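Local coordinates for BAR/IMD domain-containing adapter protein 2-like 2 (PDB 3OK8) that binds phosphoinositides through its dimeric I-BAR (IMD) domain, the part modelled here, and induces planar or gently curved membrane structures, at residues D8-M22 and I117-R129. Numbering follows the deposited sequence.
Sequences DQFYRSTMAIYKSIM and IKDSCQHYEIEYR
Ser-120 OG and Tyr-18 OH lie 3.1 Å apart, at hydrogen-bonding distance, and join the two helices directly. Cys-121 CB lies over the face of the same Tyr-18 ring, 4.1 Å from its centroid. The Cys-121 sulfur approaches that ring obliquely.

Tyr-11 is a knob in a hole formed by Tyr-124, Glu-125, Tyr-128 and Arg-129. Its CG is anti to the backbone N (chi1 175°), and its CD1 lies over the centre of the Tyr-128 ring. These two rings meet obliquely. The Arg-129 guanidinium stacks flat on one face of Tyr-11, its plane only 5° from the ring's. Met-15 CG covers the opposite face. Glu-125 CG lies at the ring edge, 3.3 Å from Tyr-11 OH.

The two helices, 5-66 and 71-147, run nearly antiparallel here, at 164° with axes 10.3 Å apart. They belong to the three-helix bundle of the IMD domain, which pairs into an antiparallel dimer. The third helix, 153-217, touches Phe-10 through Val-171 and Ile-117 through Arg-185.

The Thr-14 methyl CG2 sits over one face of the Tyr-124 ring in a CH-pi contact, 3.9 Å from the centroid. CE of Met-15 reaches the same ring at its edge; bends at chi2 and chi3 turn the methionine end that way. A water hydrogen-bonds Tyr-124 OH at 2.8 Å. It is modelled too close to Thr-14 OG1, so a bridge between the two hydroxyls is doubtful. OG1 also lies 2.9 Å from Phe-10 O, one turn back on its own helix, at hydrogen-bonding distance.

At the other end of the contact Ile-117 packs against Ile-21 and Met-22. Its CG1 meets Ile-21 CG2 at 3.8 Å. Its CG2 presses closely on Met-22 CG, the two side chains running past each other in opposite directions. The Met-22 methyl CE reaches Lys-118 CG.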
loop_
_atom_site.group_PDB
_atom_site.type_symbol
_atom_site.label_atom_id
_atom_site.label_comp_id
_atom_site.label_asym_id
_atom_site.label_seq_id
_atom_site.Cartn_x
_atom_site.Cartn_y
_atom_site.Cartn_z
ATOM N N ASP A 8 49.512 12.154 -14.264
ATOM C CA ASP A 8 49.150 11.208 -13.219
ATOM C C ASP A 8 47.860 11.691 -12.550
ATOM O O ASP A 8 47.146 10.916 -11.916
ATOM C CB ASP A 8 50.267 11.030 -12.191
ATOM C CG ASP A 8 50.164 9.702 -11.444
ATOM O OD1 ASP A 8 49.975 9.716 -10.207
ATOM O OD2 ASP A 8 50.260 8.641 -12.102
ATOM N N GLN A 9 47.570 12.980 -12.703
ATOM C CA GLN A 9 46.314 13.550 -12.226
ATOM C C GLN A 9 45.139 12.988 -13.024
ATOM O O GLN A 9 44.216 12.409 -12.467
ATOM C CB GLN A 9 46.348 15.075 -12.326
ATOM C CG GLN A 9 44.985 15.724 -12.495
ATOM C CD GLN A 9 44.126 15.617 -11.251
ATOM O OE1 GLN A 9 44.628 15.328 -10.158
ATOM N NE2 GLN A 9 42.820 15.857 -11.407
ATOM N N PHE A 10 45.173 13.164 -14.337
ATOM C CA PHE A 10 44.165 12.563 -15.188
ATOM C C PHE A 10 44.055 11.080 -14.891
ATOM O O PHE A 10 42.958 10.544 -14.713
ATOM C CB PHE A 10 44.485 12.796 -16.664
ATOM C CG PHE A 10 43.984 14.106 -17.181
ATOM C CD1 PHE A 10 42.814 14.171 -17.914
ATOM C CD2 PHE A 10 44.665 15.276 -16.911
ATOM C CE1 PHE A 10 42.342 15.379 -18.387
ATOM C CE2 PHE A 10 44.202 16.490 -17.379
ATOM C CZ PHE A 10 43.039 16.543 -18.119
ATOM N N TYR A 11 45.199 10.420 -14.821
ATOM C CA TYR A 11 45.221 8.992 -14.559
ATOM C C TYR A 11 44.500 8.662 -13.270
ATOM O O TYR A 11 43.710 7.725 -13.227
ATOM C CB TYR A 11 46.641 8.459 -14.460
ATOM C CG TYR A 11 46.662 7.009 -14.072
ATOM C CD1 TYR A 11 46.489 6.021 -15.028
ATOM C CD2 TYR A 11 46.822 6.623 -12.746
ATOM C CE1 TYR A 11 46.491 4.689 -14.683
ATOM C CE2 TYR A 11 46.825 5.293 -12.391
ATOM C CZ TYR A 11 46.659 4.329 -13.366
ATOM O OH TYR A 11 46.663 2.996 -13.039
ATOM N N ARG A 12 44.794 9.423 -12.220
ATOM C CA ARG A 12 44.179 9.201 -10.912
ATOM C C ARG A 12 42.687 9.530 -10.914
ATOM O O ARG A 12 41.889 8.807 -10.326
ATOM C CB ARG A 12 44.901 10.007 -9.826
ATOM C CG ARG A 12 46.151 9.328 -9.277
ATOM C CD ARG A 12 47.187 10.325 -8.744
ATOM N NE ARG A 12 46.608 11.619 -8.387
ATOM C CZ ARG A 12 47.082 12.799 -8.789
ATOM N NH1 ARG A 12 48.169 12.867 -9.556
ATOM N NH2 ARG A 12 46.474 13.918 -8.410
ATOM N N SER A 13 42.323 10.623 -11.580
ATOM C CA SER A 13 40.938 11.075 -11.644
ATOM C C SER A 13 40.056 10.106 -12.414
ATOM O O SER A 13 38.914 9.859 -12.037
ATOM C CB SER A 13 40.855 12.460 -12.279
ATOM O OG SER A 13 40.982 13.469 -11.294
ATOM N N THR A 14 40.591 9.565 -13.501
ATOM C CA THR A 14 39.877 8.577 -14.298
ATOM C C THR A 14 39.713 7.271 -13.522
ATOM O O THR A 14 38.714 6.563 -13.669
ATOM C CB THR A 14 40.618 8.287 -15.611
ATOM O OG1 THR A 14 40.826 9.513 -16.322
ATOM C CG2 THR A 14 39.815 7.331 -16.473
ATOM N N MET A 15 40.703 6.962 -12.695
ATOM C CA MET A 15 40.703 5.738 -11.911
ATOM C C MET A 15 39.713 5.821 -10.756
ATOM O O MET A 15 39.071 4.837 -10.411
ATOM C CB MET A 15 42.112 5.444 -11.399
ATOM C CG MET A 15 42.988 4.775 -12.444
ATOM S SD MET A 15 42.476 3.065 -12.700
ATOM C CE MET A 15 42.588 2.937 -14.471
ATOM N N ALA A 16 39.591 7.011 -10.178
ATOM C CA ALA A 16 38.637 7.266 -9.111
ATOM C C ALA A 16 37.201 7.029 -9.579
ATOM O O ALA A 16 36.335 6.663 -8.789
ATOM C CB ALA A 16 38.792 8.686 -8.612
ATOM N N ILE A 17 36.962 7.251 -10.867
ATOM C CA ILE A 17 35.639 7.116 -11.456
ATOM C C ILE A 17 35.271 5.665 -11.740
ATOM O O ILE A 17 34.181 5.216 -11.381
ATOM C CB ILE A 17 35.522 7.918 -12.742
ATOM C CG1 ILE A 17 35.533 9.411 -12.421
ATOM C CG2 ILE A 17 34.253 7.514 -13.495
ATOM C CD1 ILE A 17 35.568 10.302 -13.651
ATOM N N TYR A 18 36.169 4.938 -12.392
ATOM C CA TYR A 18 36.001 3.499 -12.553
ATOM C C TYR A 18 35.867 2.793 -11.209
ATOM O O TYR A 18 35.136 1.808 -11.085
ATOM C CB TYR A 18 37.170 2.904 -13.337
ATOM C CG TYR A 18 37.064 3.198 -14.804
ATOM C CD1 TYR A 18 36.010 2.684 -15.549
ATOM C CD2 TYR A 18 38.000 4.008 -15.451
ATOM C CE1 TYR A 18 35.888 2.956 -16.890
ATOM C CE2 TYR A 18 37.885 4.285 -16.800
ATOM C CZ TYR A 18 36.829 3.753 -17.510
ATOM O OH TYR A 18 36.682 4.017 -18.841
ATOM N N LYS A 19 36.577 3.288 -10.201
ATOM C CA LYS A 19 36.478 2.692 -8.876
ATOM C C LYS A 19 35.181 3.069 -8.166
ATOM O O LYS A 19 34.694 2.301 -7.343
ATOM C CB LYS A 19 37.695 3.008 -8.009
ATOM C CG LYS A 19 38.867 2.042 -8.213
ATOM C CD LYS A 19 39.572 2.265 -9.562
ATOM C CE LYS A 19 40.471 1.096 -9.946
ATOM N NZ LYS A 19 41.697 1.022 -9.096
ATOM N N SER A 20 34.621 4.237 -8.478
ATOM C CA SER A 20 33.314 4.606 -7.927
ATOM C C SER A 20 32.248 3.675 -8.476
ATOM O O SER A 20 31.333 3.259 -7.767
ATOM C CB SER A 20 32.945 6.047 -8.282
ATOM O OG SER A 20 33.451 6.967 -7.339
ATOM N N ILE A 21 32.365 3.362 -9.760
ATOM C CA ILE A 21 31.395 2.504 -10.418
ATOM C C ILE A 21 31.477 1.077 -9.874
ATOM O O ILE A 21 30.467 0.461 -9.594
ATOM C CB ILE A 21 31.597 2.498 -11.953
ATOM C CG1 ILE A 21 31.311 3.886 -12.538
ATOM C CG2 ILE A 21 30.733 1.424 -12.615
ATOM C CD1 ILE A 21 31.646 4.002 -14.026
ATOM N N MET A 22 32.688 0.570 -9.703
ATOM C CA MET A 22 32.879 -0.845 -9.435
ATOM C C MET A 22 32.646 -1.235 -7.985
ATOM O O MET A 22 32.242 -2.361 -7.699
ATOM C CB MET A 22 34.288 -1.275 -9.868
ATOM C CG MET A 22 34.438 -1.468 -11.366
ATOM S SD MET A 22 36.152 -1.577 -11.924
ATOM C CE MET A 22 36.574 -3.224 -11.356
ATOM N N ILE A 117 32.572 -2.672 -17.243
ATOM C CA ILE A 117 33.371 -1.582 -16.702
ATOM C C ILE A 117 34.752 -2.058 -16.239
ATOM O O ILE A 117 35.701 -1.273 -16.214
ATOM C CB ILE A 117 32.645 -0.858 -15.546
ATOM C CG1 ILE A 117 32.242 0.557 -15.964
ATOM C CG2 ILE A 117 33.555 -0.723 -14.358
ATOM C CD1 ILE A 117 31.444 0.629 -17.232
ATOM N N LYS A 118 34.857 -3.337 -15.885
ATOM C CA LYS A 118 36.126 -3.919 -15.467
ATOM C C LYS A 118 37.077 -4.020 -16.663
ATOM O O LYS A 118 38.259 -3.715 -16.550
ATOM C CB LYS A 118 35.910 -5.300 -14.857
ATOM C CG LYS A 118 36.933 -5.680 -13.805
ATOM C CD LYS A 118 36.663 -7.063 -13.219
ATOM C CE LYS A 118 37.601 -8.128 -13.791
ATOM N NZ LYS A 118 37.534 -8.246 -15.277
ATOM N N ASP A 119 36.551 -4.457 -17.803
ATOM C CA ASP A 119 37.312 -4.526 -19.044
ATOM C C ASP A 119 37.653 -3.132 -19.551
ATOM O O ASP A 119 38.740 -2.894 -20.052
ATOM C CB ASP A 119 36.519 -5.278 -20.115
ATOM C CG ASP A 119 36.407 -6.765 -19.825
ATOM O OD1 ASP A 119 37.292 -7.306 -19.120
ATOM O OD2 ASP A 119 35.438 -7.392 -20.311
ATOM N N SER A 120 36.699 -2.218 -19.434
ATOM C CA SER A 120 36.896 -0.829 -19.818
ATOM C C SER A 120 38.062 -0.243 -19.026
ATOM O O SER A 120 39.035 0.266 -19.592
ATOM C CB SER A 120 35.602 -0.043 -19.558
ATOM O OG SER A 120 35.685 1.294 -20.014
ATOM N N CYS A 121 37.965 -0.343 -17.708
ATOM C CA CYS A 121 39.021 0.113 -16.823
ATOM C C CYS A 121 40.381 -0.509 -17.143
ATOM O O CYS A 121 41.393 0.182 -17.115
ATOM C CB CYS A 121 38.651 -0.179 -15.373
ATOM S SG CYS A 121 39.898 0.331 -14.165
ATOM N N GLN A 122 40.404 -1.812 -17.429
ATOM C CA GLN A 122 41.648 -2.514 -17.753
ATOM C C GLN A 122 42.240 -2.013 -19.058
ATOM O O GLN A 122 43.437 -1.750 -19.149
ATOM C CB GLN A 122 41.414 -4.020 -17.873
ATOM C CG GLN A 122 41.324 -4.768 -16.552
ATOM C CD GLN A 122 40.722 -6.158 -16.712
ATOM O OE1 GLN A 122 40.395 -6.824 -15.727
ATOM N NE2 GLN A 122 40.563 -6.598 -17.962
ATOM N N HIS A 123 41.395 -1.908 -20.078
ATOM C CA HIS A 123 41.810 -1.376 -21.369
ATOM C C HIS A 123 42.493 -0.029 -21.165
ATOM O O HIS A 123 43.575 0.216 -21.690
ATOM C CB HIS A 123 40.598 -1.223 -22.289
ATOM C CG HIS A 123 40.937 -0.776 -23.678
ATOM N ND1 HIS A 123 41.012 0.555 -24.034
ATOM C CD2 HIS A 123 41.196 -1.481 -24.805
ATOM C CE1 HIS A 123 41.308 0.651 -25.317
ATOM N NE2 HIS A 123 41.423 -0.570 -25.810
ATOM N N TYR A 124 41.858 0.835 -20.381
ATOM C CA TYR A 124 42.401 2.155 -20.123
ATOM C C TYR A 124 43.737 2.093 -19.405
ATOM O O TYR A 124 44.702 2.714 -19.833
ATOM C CB TYR A 124 41.437 2.997 -19.302
ATOM C CG TYR A 124 42.096 4.223 -18.720
ATOM C CD1 TYR A 124 42.436 4.284 -17.376
ATOM C CD2 TYR A 124 42.402 5.311 -19.523
ATOM C CE1 TYR A 124 43.049 5.404 -16.846
ATOM C CE2 TYR A 124 43.010 6.432 -19.003
ATOM C CZ TYR A 124 43.336 6.475 -17.668
ATOM O OH TYR A 124 43.946 7.601 -17.161
ATOM N N GLU A 125 43.799 1.363 -18.299
ATOM C CA GLU A 125 45.047 1.298 -17.554
ATOM C C GLU A 125 46.208 0.810 -18.429
ATOM O O GLU A 125 47.272 1.430 -18.468
ATOM C CB GLU A 125 44.906 0.416 -16.323
ATOM C CG GLU A 125 45.939 0.734 -15.264
ATOM C CD GLU A 125 45.912 -0.237 -14.108
ATOM O OE1 GLU A 125 44.812 -0.725 -13.756
ATOM O OE2 GLU A 125 46.996 -0.506 -13.551
ATOM N N ILE A 126 45.990 -0.296 -19.132
ATOM C CA ILE A 126 47.020 -0.910 -19.952
ATOM C C ILE A 126 47.498 0.007 -21.074
ATOM O O ILE A 126 48.676 0.013 -21.399
ATOM C CB ILE A 126 46.553 -2.253 -20.544
ATOM C CG1 ILE A 126 47.748 -3.043 -21.080
ATOM C CG2 ILE A 126 45.528 -2.031 -21.638
ATOM C CD1 ILE A 126 47.380 -4.402 -21.647
ATOM N N GLU A 127 46.598 0.784 -21.666
ATOM C CA GLU A 127 47.015 1.686 -22.732
ATOM C C GLU A 127 47.798 2.852 -22.165
ATOM O O GLU A 127 48.724 3.341 -22.799
ATOM C CB GLU A 127 45.838 2.209 -23.558
ATOM C CG GLU A 127 46.295 3.155 -24.665
ATOM C CD GLU A 127 45.217 3.518 -25.678
ATOM O OE1 GLU A 127 45.532 4.308 -26.593
ATOM O OE2 GLU A 127 44.067 3.030 -25.571
ATOM N N TYR A 128 47.424 3.293 -20.968
ATOM C CA TYR A 128 48.129 4.377 -20.301
ATOM C C TYR A 128 49.568 3.965 -19.989
ATOM O O TYR A 128 50.511 4.708 -20.248
ATOM C CB TYR A 128 47.399 4.778 -19.022
ATOM C CG TYR A 128 48.035 5.923 -18.266
ATOM C CD1 TYR A 128 49.094 5.703 -17.395
ATOM C CD2 TYR A 128 47.566 7.220 -18.412
ATOM C CE1 TYR A 128 49.674 6.741 -16.699
ATOM C CE2 TYR A 128 48.136 8.263 -17.719
ATOM C CZ TYR A 128 49.190 8.016 -16.865
ATOM O OH TYR A 128 49.757 9.049 -16.171
ATOM N N ARG A 129 49.727 2.769 -19.437
ATOM C CA ARG A 129 51.048 2.242 -19.126
ATOM C C ARG A 129 51.974 2.186 -20.356
ATOM O O ARG A 129 53.153 2.515 -20.262
ATOM C CB ARG A 129 50.934 0.865 -18.454
ATOM C CG ARG A 129 51.154 0.848 -16.927
ATOM C CD ARG A 129 49.914 1.242 -16.101
ATOM N NE ARG A 129 50.036 2.566 -15.484
ATOM C CZ ARG A 129 50.321 2.781 -14.200
ATOM N NH1 ARG A 129 50.412 4.026 -13.738
ATOM N NH2 ARG A 129 50.514 1.757 -13.377
HETATM O O HOH W 1 42.399 9.758 -18.138
#